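Local coordinates for protein GH127 beta-L-arabinofuranoside (Geobacillus stearothermophilus, PDB 4QK0) that probably hydrolyses beta-L-arabinofuranosidic bonds, as a glycoside hydrolase of family GH127, at residues A[80-84]-A[146-150]; A[467-473]-A[524-530]; A[580-584]-A[595-599]. All coordinates share one frame; numbering follows the deposited sequence.

Interaction 1 of 3, residues A[80-84]-A[146-150]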
ATOM      1  N   ALA A  80     -10.951  -4.757 -32.804  1.00 26.27           N
ATOM      2  CA  ALA A  80     -10.273  -3.666 -33.466  1.00 27.67           C
ATOM      3  C   ALA A  80      -8.802  -3.769 -33.281  1.00 24.86           C
ATOM      4  O   ALA A  80      -8.031  -3.620 -34.225  1.00 26.29           O
ATOM      5  CB  ALA A  80     -10.772  -2.332 -32.943  1.00 29.29           C
ATOM      6  N   LYS A  81      -8.371  -4.034 -32.061  1.00 29.63           N
ATOM      7  CA  LYS A  81      -6.932  -4.058 -31.787  1.00 27.68           C
ATOM      8  C   LYS A  81      -6.274  -5.214 -32.458  1.00 24.39           C
ATOM      9  O   LYS A  81      -5.100  -5.109 -32.875  1.00 21.21           O
ATOM     10  CB  LYS A  81      -6.635  -4.097 -30.283  1.00 33.42           C
ATOM     11  CG  LYS A  81      -6.999  -2.806 -29.554  1.00 37.62           C
ATOM     12  CD  LYS A  81      -7.034  -3.048 -28.038  1.00 42.69           C
ATOM     13  CE  LYS A  81      -7.359  -1.787 -27.281  1.00 46.79           C
ATOM     14  NZ  LYS A  81      -7.677  -2.141 -25.878  1.00 51.70           N
ATOM     15  N   TRP A  82      -6.994  -6.341 -32.549  1.00 24.31           N
ATOM     16  CA  TRP A  82      -6.428  -7.507 -33.233  1.00 25.87           C
ATOM     17  C   TRP A  82      -6.272  -7.163 -34.744  1.00 24.60           C
ATOM     18  O   TRP A  82      -5.194  -7.384 -35.332  1.00 23.21           O
ATOM     19  CB  TRP A  82      -7.297  -8.761 -32.994  1.00 27.70           C
ATOM     20  CG  TRP A  82      -6.817 -10.022 -33.632  1.00 31.02           C
ATOM     21  CD1 TRP A  82      -5.979 -10.954 -33.084  1.00 34.86           C
ATOM     22  CD2 TRP A  82      -7.111 -10.487 -34.952  1.00 31.84           C
ATOM     23  NE1 TRP A  82      -5.736 -11.955 -33.990  1.00 35.59           N
ATOM     24  CE2 TRP A  82      -6.436 -11.703 -35.129  1.00 33.28           C
ATOM     25  CE3 TRP A  82      -7.903 -10.010 -35.989  1.00 32.22           C
ATOM     26  CZ2 TRP A  82      -6.512 -12.436 -36.312  1.00 35.67           C
ATOM     27  CZ3 TRP A  82      -8.000 -10.762 -37.155  1.00 34.36           C
ATOM     28  CH2 TRP A  82      -7.307 -11.953 -37.302  1.00 31.73           C
ATOM     29  N   LEU A  83      -7.304  -6.557 -35.343  1.00 25.12           N
ATOM     30  CA  LEU A  83      -7.200  -6.131 -36.771  1.00 26.40           C
ATOM     31  C   LEU A  83      -6.050  -5.150 -37.015  1.00 26.22           C
ATOM     32  O   LEU A  83      -5.319  -5.264 -37.992  1.00 27.81           O
ATOM     33  CB  LEU A  83      -8.489  -5.511 -37.249  1.00 26.85           C
ATOM     34  CG  LEU A  83      -9.652  -6.510 -37.437  1.00 25.83           C
ATOM     35  CD1 LEU A  83     -10.954  -5.770 -37.611  1.00 25.48           C
ATOM     36  CD2 LEU A  83      -9.402  -7.411 -38.620  1.00 27.55           C
ATOM     37  N   GLU A  84      -5.853  -4.227 -36.088  1.00 26.97           N
ATOM     38  CA  GLU A  84      -4.811  -3.243 -36.236  1.00 24.96           C
ATOM     39  C   GLU A  84      -3.459  -3.884 -36.223  1.00 24.46           C
ATOM     40  O   GLU A  84      -2.585  -3.577 -37.062  1.00 22.35           O
ATOM     41  CB  GLU A  84      -4.905  -2.143 -35.175  1.00 24.79           C
ATOM     42  CG  GLU A  84      -3.930  -0.993 -35.478  1.00 28.16           C
ATOM     43  CD  GLU A  84      -3.780   0.044 -34.363  1.00 29.65           C
ATOM     44  OE1 GLU A  84      -4.643   0.092 -33.479  1.00 30.56           O
ATOM     45  OE2 GLU A  84      -2.800   0.830 -34.402  1.00 32.24           O
ATOM     46  N   HIS A 146     -10.948   2.869 -31.703  1.00 19.82           N
ATOM     47  CA  HIS A 146     -10.067   1.754 -31.958  1.00 19.74           C
ATOM     48  C   HIS A 146     -10.311   1.137 -33.310  1.00 18.68           C
ATOM     49  O   HIS A 146      -9.379   0.725 -33.971  1.00 19.19           O
ATOM     50  CB  HIS A 146     -10.135   0.699 -30.844  1.00 20.46           C
ATOM     51  CG  HIS A 146      -9.127   0.948 -29.776  1.00 22.30           C
ATOM     52  ND1 HIS A 146      -9.476   1.353 -28.503  1.00 22.98           N
ATOM     53  CD2 HIS A 146      -7.775   1.030 -29.836  1.00 21.44           C
ATOM     54  CE1 HIS A 146      -8.381   1.623 -27.817  1.00 20.38           C
ATOM     55  NE2 HIS A 146      -7.344   1.411 -28.589  1.00 21.06           N
ATOM     56  N   LEU A 147     -11.563   1.045 -33.684  1.00 20.10           N
ATOM     57  CA  LEU A 147     -11.938   0.525 -35.020  1.00 23.32           C
ATOM     58  C   LEU A 147     -11.415   1.427 -36.187  1.00 23.04           C
ATOM     59  O   LEU A 147     -10.901   0.946 -37.169  1.00 22.73           O
ATOM     60  CB  LEU A 147     -13.451   0.449 -35.088  1.00 23.27           C
ATOM     61  CG  LEU A 147     -14.316  -0.795 -34.948  1.00 25.91           C
ATOM     62  CD1 LEU A 147     -13.592  -2.118 -34.888  1.00 27.95           C
ATOM     63  CD2 LEU A 147     -15.406  -0.641 -33.905  1.00 28.36           C
ATOM     64  N   ILE A 148     -11.559   2.751 -36.018  1.00 25.25           N
ATOM     65  CA  ILE A 148     -10.934   3.732 -36.933  1.00 24.32           C
ATOM     66  C   ILE A 148      -9.443   3.484 -37.073  1.00 26.67           C
ATOM     67  O   ILE A 148      -8.930   3.343 -38.193  1.00 25.97           O
ATOM     68  CB  ILE A 148     -11.186   5.134 -36.451  1.00 23.36           C
ATOM     69  CG1 ILE A 148     -12.669   5.497 -36.660  1.00 24.23           C
ATOM     70  CG2 ILE A 148     -10.286   6.104 -37.172  1.00 25.01           C
ATOM     71  CD1 ILE A 148     -13.145   6.751 -35.955  1.00 25.04           C
ATOM     72  N   GLU A 149      -8.734   3.343 -35.953  1.00 25.58           N
ATOM     73  CA  GLU A 149      -7.287   3.112 -36.063  1.00 24.05           C
ATOM     74  C   GLU A 149      -7.039   1.874 -36.848  1.00 23.20           C
ATOM     75  O   GLU A 149      -6.069   1.820 -37.601  1.00 24.03           O
ATOM     76  CB  GLU A 149      -6.595   2.981 -34.709  1.00 25.25           C
ATOM     77  CG  GLU A 149      -6.530   4.229 -33.864  1.00 25.68           C
ATOM     78  CD  GLU A 149      -5.559   4.058 -32.669  1.00 28.22           C
ATOM     79  OE1 GLU A 149      -6.011   3.806 -31.524  1.00 26.20           O
ATOM     80  OE2 GLU A 149      -4.336   4.209 -32.887  1.00 28.63           O
ATOM     81  N   ALA A 150      -7.854   0.839 -36.638  1.00 22.05           N
ATOM     82  CA  ALA A 150      -7.554  -0.432 -37.309  1.00 24.66           C
ATOM     83  C   ALA A 150      -7.773  -0.266 -38.831  1.00 24.63           C
ATOM     84  O   ALA A 150      -7.009  -0.778 -39.623  1.00 24.40           O
ATOM     85  CB  ALA A 150      -8.474  -1.531 -36.796  1.00 25.09           C
TER
HETATM   86  O   HOH W   1      -7.348  -0.226 -32.572  1.00 31.82           O
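E84 OE1 takes a hydrogen bond from a water, at 2.9 Å from the water oxygen to OE1. The same water donates its other hydrogen to the main-chain H146 O, 2.6 Å from the water oxygen. E84 OE1 also forms a salt bridge with R419, and E84 OE2 is hydrogen-bonded to Y88 OH. With CG anti to the backbone N (chi1 -171°), the extended E84 chain brings OE1 against E149 CB, at 3.7 Å. The two carboxylates, turned 55° against each other, come to 4.0 Å between E84 OE2 and E149 OE2. K200, in a salt bridge with E149, and R419 would offset this like charge. An alanine in place of E84 would probably cost R419 this salt bridge, and leave Y88 OH and the water each short of one partner. The segments belong to helices 76-92 and 140-158 of the catalytic domain, a helical fold of the (alpha/alpha)6-barrel type, as expected of the six-hairpin clan. They run nearly parallel, at 16°, with axes 8.1 Å apart. The small A80 and A150 are consistent with this close approach: A150 CB lies 3.3 Å from A80 O, and A80 CB meets L147 CD1 at a tight 3.4 Å. On the flank, K81 lays CE over one face of the H146 ring in a CH-pi contact, 3.6 Å from CE to the ring centroid. K81 NZ hydrogen-bonds to Y142 OH.

Interaction 2 of 3, residues A[467-473]-A[524-530]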
ATOM      1  N   GLY A 467      26.986  -0.026 -28.528  1.00 28.88           N
ATOM      2  CA  GLY A 467      26.699   1.324 -28.968  1.00 35.28           C
ATOM      3  C   GLY A 467      27.263   1.773 -30.318  1.00 37.36           C
ATOM      4  O   GLY A 467      27.201   2.966 -30.657  1.00 34.01           O
ATOM      5  N   THR A 468      27.805   0.834 -31.088  1.00 34.17           N
ATOM      6  CA  THR A 468      28.359   1.129 -32.412  1.00 33.64           C
ATOM      7  C   THR A 468      27.271   0.941 -33.469  1.00 34.51           C
ATOM      8  O   THR A 468      26.598  -0.107 -33.554  1.00 32.85           O
ATOM      9  CB  THR A 468      29.580   0.255 -32.718  1.00 37.35           C
ATOM     10  OG1 THR A 468      30.666   0.645 -31.839  1.00 35.68           O
ATOM     11  CG2 THR A 468      30.038   0.458 -34.159  1.00 41.62           C
ATOM     12  N   VAL A 469      27.054   2.010 -34.233  1.00 32.17           N
ATOM     13  CA  VAL A 469      26.071   2.014 -35.310  1.00 35.39           C
ATOM     14  C   VAL A 469      26.708   2.440 -36.628  1.00 35.71           C
ATOM     15  O   VAL A 469      27.415   3.461 -36.706  1.00 32.22           O
ATOM     16  CB  VAL A 469      24.911   2.991 -35.031  1.00 32.76           C
ATOM     17  CG1 VAL A 469      23.870   2.877 -36.112  1.00 34.26           C
ATOM     18  CG2 VAL A 469      24.274   2.719 -33.666  1.00 35.58           C
ATOM     19  N   ARG A 470      26.448   1.654 -37.662  1.00 40.95           N
ATOM     20  CA  ARG A 470      26.944   1.949 -39.008  1.00 46.26           C
ATOM     21  C   ARG A 470      25.762   2.275 -39.925  1.00 38.86           C
ATOM     22  O   ARG A 470      24.879   1.457 -40.121  1.00 36.04           O
ATOM     23  CB  ARG A 470      27.700   0.726 -39.504  1.00 47.04           C
ATOM     24  CG  ARG A 470      28.459   1.026 -40.760  1.00 63.19           C
ATOM     25  CD  ARG A 470      28.937  -0.254 -41.516  1.00 74.64           C
ATOM     26  NE  ARG A 470      30.310  -0.513 -41.117  1.00 89.70           N
ATOM     27  CZ  ARG A 470      30.954  -1.668 -41.284  1.00102.44           C
ATOM     28  NH1 ARG A 470      30.379  -2.723 -41.865  1.00101.02           N
ATOM     29  NH2 ARG A 470      32.205  -1.758 -40.855  1.00115.28           N
ATOM     30  N   LEU A 471      25.727   3.510 -40.407  1.00 37.54           N
ATOM     31  CA  LEU A 471      24.699   3.984 -41.346  1.00 43.35           C
ATOM     32  C   LEU A 471      25.301   4.160 -42.730  1.00 42.99           C
ATOM     33  O   LEU A 471      26.267   4.893 -42.904  1.00 46.05           O
ATOM     34  CB  LEU A 471      24.175   5.356 -40.950  1.00 44.44           C
ATOM     35  CG  LEU A 471      23.402   5.470 -39.674  1.00 48.79           C
ATOM     36  CD1 LEU A 471      23.210   6.926 -39.323  1.00 55.55           C
ATOM     37  CD2 LEU A 471      22.047   4.850 -39.855  1.00 48.82           C
ATOM     38  N   THR A 472      24.722   3.484 -43.688  1.00 41.35           N
ATOM     39  CA  THR A 472      25.099   3.625 -45.071  1.00 43.19           C
ATOM     40  C   THR A 472      24.021   4.422 -45.762  1.00 40.30           C
ATOM     41  O   THR A 472      22.837   4.119 -45.659  1.00 40.34           O
ATOM     42  CB  THR A 472      25.275   2.271 -45.758  1.00 46.52           C
ATOM     43  OG1 THR A 472      26.201   1.501 -44.995  1.00 49.75           O
ATOM     44  CG2 THR A 472      25.873   2.466 -47.142  1.00 51.85           C
ATOM     45  N   VAL A 473      24.446   5.508 -46.384  1.00 38.89           N
ATOM     46  CA  VAL A 473      23.539   6.435 -47.004  1.00 41.34           C
ATOM     47  C   VAL A 473      23.756   6.358 -48.498  1.00 38.74           C
ATOM     48  O   VAL A 473      24.821   6.749 -48.986  1.00 47.56           O
ATOM     49  CB  VAL A 473      23.785   7.883 -46.499  1.00 42.34           C
ATOM     50  CG1 VAL A 473      22.801   8.853 -47.148  1.00 39.50           C
ATOM     51  CG2 VAL A 473      23.644   7.945 -44.976  1.00 40.52           C
ATOM     52  N   ASP A 524      28.129   6.477 -48.993  1.00 41.79           N
ATOM     53  CA  ASP A 524      28.602   7.237 -47.856  1.00 39.88           C
ATOM     54  C   ASP A 524      28.291   6.454 -46.574  1.00 37.98           C
ATOM     55  O   ASP A 524      27.219   5.853 -46.421  1.00 39.31           O
ATOM     56  CB  ASP A 524      27.986   8.637 -47.814  1.00 36.73           C
ATOM     57  CG  ASP A 524      28.757   9.647 -48.663  1.00 39.53           C
ATOM     58  OD1 ASP A 524      29.885   9.352 -49.113  1.00 43.73           O
ATOM     59  OD2 ASP A 524      28.251  10.774 -48.863  1.00 40.05           O
ATOM     60  N   GLU A 525      29.245   6.468 -45.665  1.00 36.20           N
ATOM     61  CA  GLU A 525      29.139   5.731 -44.410  1.00 41.04           C
ATOM     62  C   GLU A 525      29.337   6.631 -43.182  1.00 38.97           C
ATOM     63  O   GLU A 525      30.323   7.361 -43.068  1.00 40.67           O
ATOM     64  CB  GLU A 525      30.149   4.620 -44.384  1.00 48.62           C
ATOM     65  CG  GLU A 525      29.820   3.614 -43.311  1.00 64.43           C
ATOM     66  CD  GLU A 525      30.839   2.488 -43.255  1.00 70.94           C
ATOM     67  OE1 GLU A 525      30.790   1.628 -44.140  1.00 74.03           O
ATOM     68  OE2 GLU A 525      31.673   2.464 -42.321  1.00 76.72           O
ATOM     69  N   VAL A 526      28.342   6.618 -42.307  1.00 37.26           N
ATOM     70  CA  VAL A 526      28.392   7.325 -41.036  1.00 35.53           C
ATOM     71  C   VAL A 526      28.527   6.268 -39.955  1.00 35.78           C
ATOM     72  O   VAL A 526      27.719   5.348 -39.900  1.00 33.35           O
ATOM     73  CB  VAL A 526      27.111   8.121 -40.781  1.00 36.56           C
ATOM     74  CG1 VAL A 526      27.191   8.880 -39.455  1.00 40.31           C
ATOM     75  CG2 VAL A 526      26.837   9.094 -41.913  1.00 33.60           C
ATOM     76  N   LYS A 527      29.576   6.400 -39.135  1.00 36.62           N
ATOM     77  CA  LYS A 527      29.760   5.563 -37.950  1.00 39.59           C
ATOM     78  C   LYS A 527      29.506   6.345 -36.678  1.00 39.11           C
ATOM     79  O   LYS A 527      30.095   7.429 -36.452  1.00 36.81           O
ATOM     80  CB  LYS A 527      31.102   4.810 -37.839  1.00 45.01           C
ATOM     81  CG  LYS A 527      30.971   3.443 -38.479  1.00 50.18           C
ATOM     82  CD  LYS A 527      32.290   2.728 -38.669  1.00 55.51           C
ATOM     83  CE  LYS A 527      32.770   2.121 -37.362  1.00 61.26           C
ATOM     84  NZ  LYS A 527      32.138   0.804 -37.106  1.00 64.54           N
ATOM     85  N   LEU A 528      28.602   5.791 -35.870  1.00 40.93           N
ATOM     86  CA  LEU A 528      28.268   6.358 -34.566  1.00 40.81           C
ATOM     87  C   LEU A 528      28.780   5.447 -33.497  1.00 38.31           C
ATOM     88  O   LEU A 528      28.634   4.238 -33.599  1.00 33.11           O
ATOM     89  CB  LEU A 528      26.783   6.471 -34.401  1.00 41.68           C
ATOM     90  CG  LEU A 528      25.983   7.216 -35.461  1.00 45.07           C
ATOM     91  CD1 LEU A 528      24.502   7.163 -35.153  1.00 48.55           C
ATOM     92  CD2 LEU A 528      26.419   8.646 -35.458  1.00 47.74           C
ATOM     93  N   TYR A 529      29.386   6.035 -32.469  1.00 38.81           N
ATOM     94  CA  TYR A 529      29.866   5.277 -31.321  1.00 37.82           C
ATOM     95  C   TYR A 529      29.334   5.926 -30.041  1.00 36.22           C
ATOM     96  O   TYR A 529      29.632   7.095 -29.750  1.00 26.65           O
ATOM     97  CB  TYR A 529      31.387   5.210 -31.285  1.00 44.68           C
ATOM     98  CG  TYR A 529      31.901   4.648 -29.967  1.00 58.89           C
ATOM     99  CD1 TYR A 529      31.497   3.381 -29.530  1.00 62.19           C
ATOM    100  CD2 TYR A 529      32.773   5.393 -29.144  1.00 62.56           C
ATOM    101  CE1 TYR A 529      31.955   2.874 -28.324  1.00 68.00           C
ATOM    102  CE2 TYR A 529      33.230   4.890 -27.939  1.00 68.47           C
ATOM    103  CZ  TYR A 529      32.815   3.631 -27.537  1.00 71.59           C
ATOM    104  OH  TYR A 529      33.240   3.128 -26.336  1.00 81.92           O
ATOM    105  N   PHE A 530      28.469   5.175 -29.350  1.00 34.01           N
ATOM    106  CA  PHE A 530      27.878   5.594 -28.097  1.00 34.72           C
ATOM    107  C   PHE A 530      28.472   4.691 -27.015  1.00 32.88           C
ATOM    108  O   PHE A 530      28.063   3.542 -26.891  1.00 34.33           O
ATOM    109  CB  PHE A 530      26.361   5.416 -28.125  1.00 33.20           C
ATOM    110  CG  PHE A 530      25.668   6.187 -29.227  1.00 34.67           C
ATOM    111  CD1 PHE A 530      25.806   7.581 -29.333  1.00 34.03           C
ATOM    112  CD2 PHE A 530      24.823   5.549 -30.109  1.00 33.61           C
ATOM    113  CE1 PHE A 530      25.158   8.299 -30.326  1.00 29.61           C
ATOM    114  CE2 PHE A 530      24.176   6.265 -31.113  1.00 34.82           C
ATOM    115  CZ  PHE A 530      24.344   7.651 -31.218  1.00 33.24           C
TER
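R470 lays its CG, CD and NE against the carboxylate of E525. The two strands are neighbours in a seven-strand antiparallel sheet, most of it from the GH127 middle domain, with 453-461 beyond 468-475 and 495-498 beyond 524-529. The guanidinium and carboxylate planes are 29° apart. NE makes a salt bridge with E525, 3.5 Å from R470 NE to E525 OE2. Both chains leave their strands with CG anti to the backbone N (chi1 -169° for R470), and R470 then bends at chi3 to bring NE near the acid. Two hydrogen-bonded pairs lie at the centre, V469 with L528 and L471 with V526. L528 N reaches V469 O at 2.7 Å, and L471 N reaches V526 O at 2.8 Å. T468, R470, T472, E525, K527 and Y529 share the more solvent-facing side. There K527 NZ stands 3.6 Å from T468 CG2. The other face is buried and mostly apolar. V469 CB packs on L528 CB at 4.0 Å, as does L471 CB on V526 CB. L485 of strand 479-486 covers L471 and L528. D524 also lies on this face, and its carboxylate is held by R518, N499 and the Q521 amide. At the far end, F530 N bonds to G467 O at 2.9 Å from above the carbonyl plane, 46° out of it.

Interaction 3 of 3, residues A[580-584]-A[595-599]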
ATOM      1  N   LYS A 580      33.122  -2.713  -8.199  1.00 59.65           N
ATOM      2  CA  LYS A 580      33.510  -2.639  -9.587  1.00 66.57           C
ATOM      3  C   LYS A 580      32.602  -3.526 -10.396  1.00 52.39           C
ATOM      4  O   LYS A 580      32.562  -4.736 -10.222  1.00 48.00           O
ATOM      5  CB  LYS A 580      34.999  -2.952  -9.731  1.00 78.38           C
ATOM      6  CG  LYS A 580      35.859  -2.019  -8.873  1.00 84.87           C
ATOM      7  CD  LYS A 580      35.876  -0.559  -9.320  1.00 84.15           C
ATOM      8  CE  LYS A 580      37.165  -0.256 -10.054  1.00 85.28           C
ATOM      9  NZ  LYS A 580      38.345  -0.176  -9.155  1.00 84.19           N
ATOM     10  N   LEU A 581      31.828  -2.883 -11.258  1.00 47.04           N
ATOM     11  CA  LEU A 581      30.817  -3.574 -12.019  1.00 45.62           C
ATOM     12  C   LEU A 581      31.342  -3.873 -13.417  1.00 43.63           C
ATOM     13  O   LEU A 581      32.132  -3.114 -13.954  1.00 44.62           O
ATOM     14  CB  LEU A 581      29.547  -2.738 -12.101  1.00 46.05           C
ATOM     15  CG  LEU A 581      28.575  -2.451 -10.979  1.00 50.53           C
ATOM     16  CD1 LEU A 581      29.158  -2.805  -9.642  1.00 53.98           C
ATOM     17  CD2 LEU A 581      28.056  -1.016 -11.002  1.00 47.59           C
ATOM     18  N   GLU A 582      30.904  -4.991 -13.985  1.00 45.12           N
ATOM     19  CA  GLU A 582      31.352  -5.459 -15.291  1.00 45.70           C
ATOM     20  C   GLU A 582      30.132  -5.961 -16.043  1.00 39.92           C
ATOM     21  O   GLU A 582      29.179  -6.394 -15.438  1.00 40.38           O
ATOM     22  CB  GLU A 582      32.349  -6.620 -15.178  1.00 50.26           C
ATOM     23  CG  GLU A 582      33.600  -6.376 -14.327  1.00 64.75           C
ATOM     24  CD  GLU A 582      34.742  -5.695 -15.080  1.00 80.75           C
ATOM     25  OE1 GLU A 582      35.884  -5.648 -14.558  1.00 87.61           O
ATOM     26  OE2 GLU A 582      34.515  -5.200 -16.197  1.00 88.82           O
ATOM     27  N   ALA A 583      30.179  -5.901 -17.369  1.00 37.19           N
ATOM     28  CA  ALA A 583      29.107  -6.387 -18.214  1.00 37.85           C
ATOM     29  C   ALA A 583      29.661  -7.328 -19.216  1.00 33.63           C
ATOM     30  O   ALA A 583      30.742  -7.120 -19.698  1.00 30.72           O
ATOM     31  CB  ALA A 583      28.430  -5.231 -18.928  1.00 39.31           C
ATOM     32  N   HIS A 584      28.914  -8.357 -19.558  1.00 35.34           N
ATOM     33  CA  HIS A 584      29.329  -9.203 -20.681  1.00 37.84           C
ATOM     34  C   HIS A 584      28.122  -9.905 -21.241  1.00 36.56           C
ATOM     35  O   HIS A 584      27.080 -10.042 -20.572  1.00 39.43           O
ATOM     36  CB  HIS A 584      30.387 -10.248 -20.253  1.00 38.11           C
ATOM     37  CG  HIS A 584      29.857 -11.282 -19.312  1.00 35.11           C
ATOM     38  ND1 HIS A 584      29.799 -11.080 -17.952  1.00 38.88           N
ATOM     39  CD2 HIS A 584      29.306 -12.497 -19.530  1.00 35.98           C
ATOM     40  CE1 HIS A 584      29.235 -12.123 -17.366  1.00 33.98           C
ATOM     41  NE2 HIS A 584      28.929 -13.001 -18.302  1.00 36.44           N
ATOM     42  N   VAL A 595      24.646  -9.240 -19.271  1.00 27.20           N
ATOM     43  CA  VAL A 595      24.383  -9.276 -17.825  1.00 28.07           C
ATOM     44  C   VAL A 595      25.386  -8.388 -17.164  1.00 27.97           C
ATOM     45  O   VAL A 595      26.442  -8.116 -17.723  1.00 30.32           O
ATOM     46  CB  VAL A 595      24.481 -10.689 -17.231  1.00 28.42           C
ATOM     47  CG1 VAL A 595      23.553 -11.620 -17.947  1.00 28.28           C
ATOM     48  CG2 VAL A 595      25.903 -11.214 -17.327  1.00 31.01           C
ATOM     49  N   ILE A 596      25.063  -7.930 -15.951  1.00 30.28           N
ATOM     50  CA  ILE A 596      25.988  -7.088 -15.170  1.00 30.20           C
ATOM     51  C   ILE A 596      26.339  -7.805 -13.880  1.00 30.93           C
ATOM     52  O   ILE A 596      25.463  -8.377 -13.233  1.00 36.04           O
ATOM     53  CB  ILE A 596      25.343  -5.738 -14.855  1.00 30.18           C
ATOM     54  CG1 ILE A 596      25.202  -4.943 -16.145  1.00 29.68           C
ATOM     55  CG2 ILE A 596      26.146  -4.973 -13.811  1.00 28.90           C
ATOM     56  CD1 ILE A 596      24.403  -3.702 -15.982  1.00 29.31           C
ATOM     57  N   THR A 597      27.625  -7.816 -13.523  1.00 31.59           N
ATOM     58  CA  THR A 597      28.066  -8.558 -12.358  1.00 36.96           C
ATOM     59  C   THR A 597      28.928  -7.690 -11.510  1.00 34.71           C
ATOM     60  O   THR A 597      29.544  -6.758 -11.991  1.00 39.55           O
ATOM     61  CB  THR A 597      28.811  -9.897 -12.706  1.00 36.99           C
ATOM     62  OG1 THR A 597      30.027  -9.610 -13.387  1.00 43.67           O
ATOM     63  CG2 THR A 597      27.970 -10.822 -13.592  1.00 36.76           C
ATOM     64  N   GLY A 598      29.003  -8.056 -10.241  1.00 37.38           N
ATOM     65  CA  GLY A 598      29.862  -7.366  -9.274  1.00 36.87           C
ATOM     66  C   GLY A 598      29.751  -8.003  -7.914  1.00 36.61           C
ATOM     67  O   GLY A 598      29.268  -9.146  -7.764  1.00 37.56           O
ATOM     68  N   ILE A 599      30.199  -7.271  -6.915  1.00 40.44           N
ATOM     69  CA  ILE A 599      30.262  -7.777  -5.535  1.00 46.44           C
ATOM     70  C   ILE A 599      29.393  -6.875  -4.703  1.00 41.83           C
ATOM     71  O   ILE A 599      29.678  -5.721  -4.605  1.00 43.35           O
ATOM     72  CB  ILE A 599      31.721  -7.758  -4.952  1.00 51.94           C
ATOM     73  CG1 ILE A 599      32.681  -8.625  -5.787  1.00 51.00           C
ATOM     74  CG2 ILE A 599      31.786  -8.265  -3.491  1.00 56.70           C
ATOM     75  CD1 ILE A 599      32.264 -10.073  -5.924  1.00 55.86           C
TER
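H584 places one face of its imidazole over V595, whose CG2 lies 3.8 Å from the ring centroid in a CH-pi contact. The methyl stands off-centre, nearest the CE1 side, with H584 CE1 to V595 CG2 at 3.5 Å. Two torsions bring the groups together. H584 CG sits between the backbone N and the carbonyl carbon (chi1 67°), and V595 CG2 takes the same place on its own residue. T597 CG2 meets the ring at its edge, near the ring plane, 4.2 Å from H584 CE1. Beyond the pair, H584 NE2 hydrogen-bonds to E586, which would help fix how the ring is turned.

The main chain is the close-knit part. E582 and T597 form a hydrogen-bonded pair, with T597 N to E582 O at 2.8 Å and a longer return bond from E582 N to T597 O. H584 and V595 form the next such pair, with V595 N to H584 O at 2.9 Å. Between them, A583 CA approaches V595 O at 3.2 Å in a CA-H...O contact.

The side chains of A583 and I596 lie on the face opposite to that of H584. Their contact is loose, 4.3 Å from A583 CB to I596 CG1. L581 CB is similarly distant from I596 CG2, but L581 and I596 also pack on V534 of strand 534-539. On the solvent side, E582 bends at chi2 and turns its carboxylate off the strand pair. K580 likewise turns its amine outward.

Strand 593-603 continues the sheet on its other edge, where I596 and G598 make backbone hydrogen bonds to strand 620-629. The arrangement is that of an antiparallel beta hairpin, 574-586 with 593-603, in the C-terminal domain of the GH127 family.

The three contacts follow one another along the chain, each closing before the next opens. They belong in turn to the catalytic, middle and C-terminal domains of the GH127 family. Interaction 1 joins two helices of the helical catalytic domain and is fully buried. Interactions 2 and 3 each pair antiparallel strands, but in separate sheets, and both are partly buried. Their centres lie about 27 Å apart, with nearest atoms about 11 Å apart. Interaction 1 is more distant, with centres about 36 Å from interaction 2 and 44 Å from interaction 3. Interactions 1 and 3 sit on opposite sides of the chain's centre. The chain thus combines a helical domain with beta-rich middle and C-terminal parts, and none of the three contacts touches another.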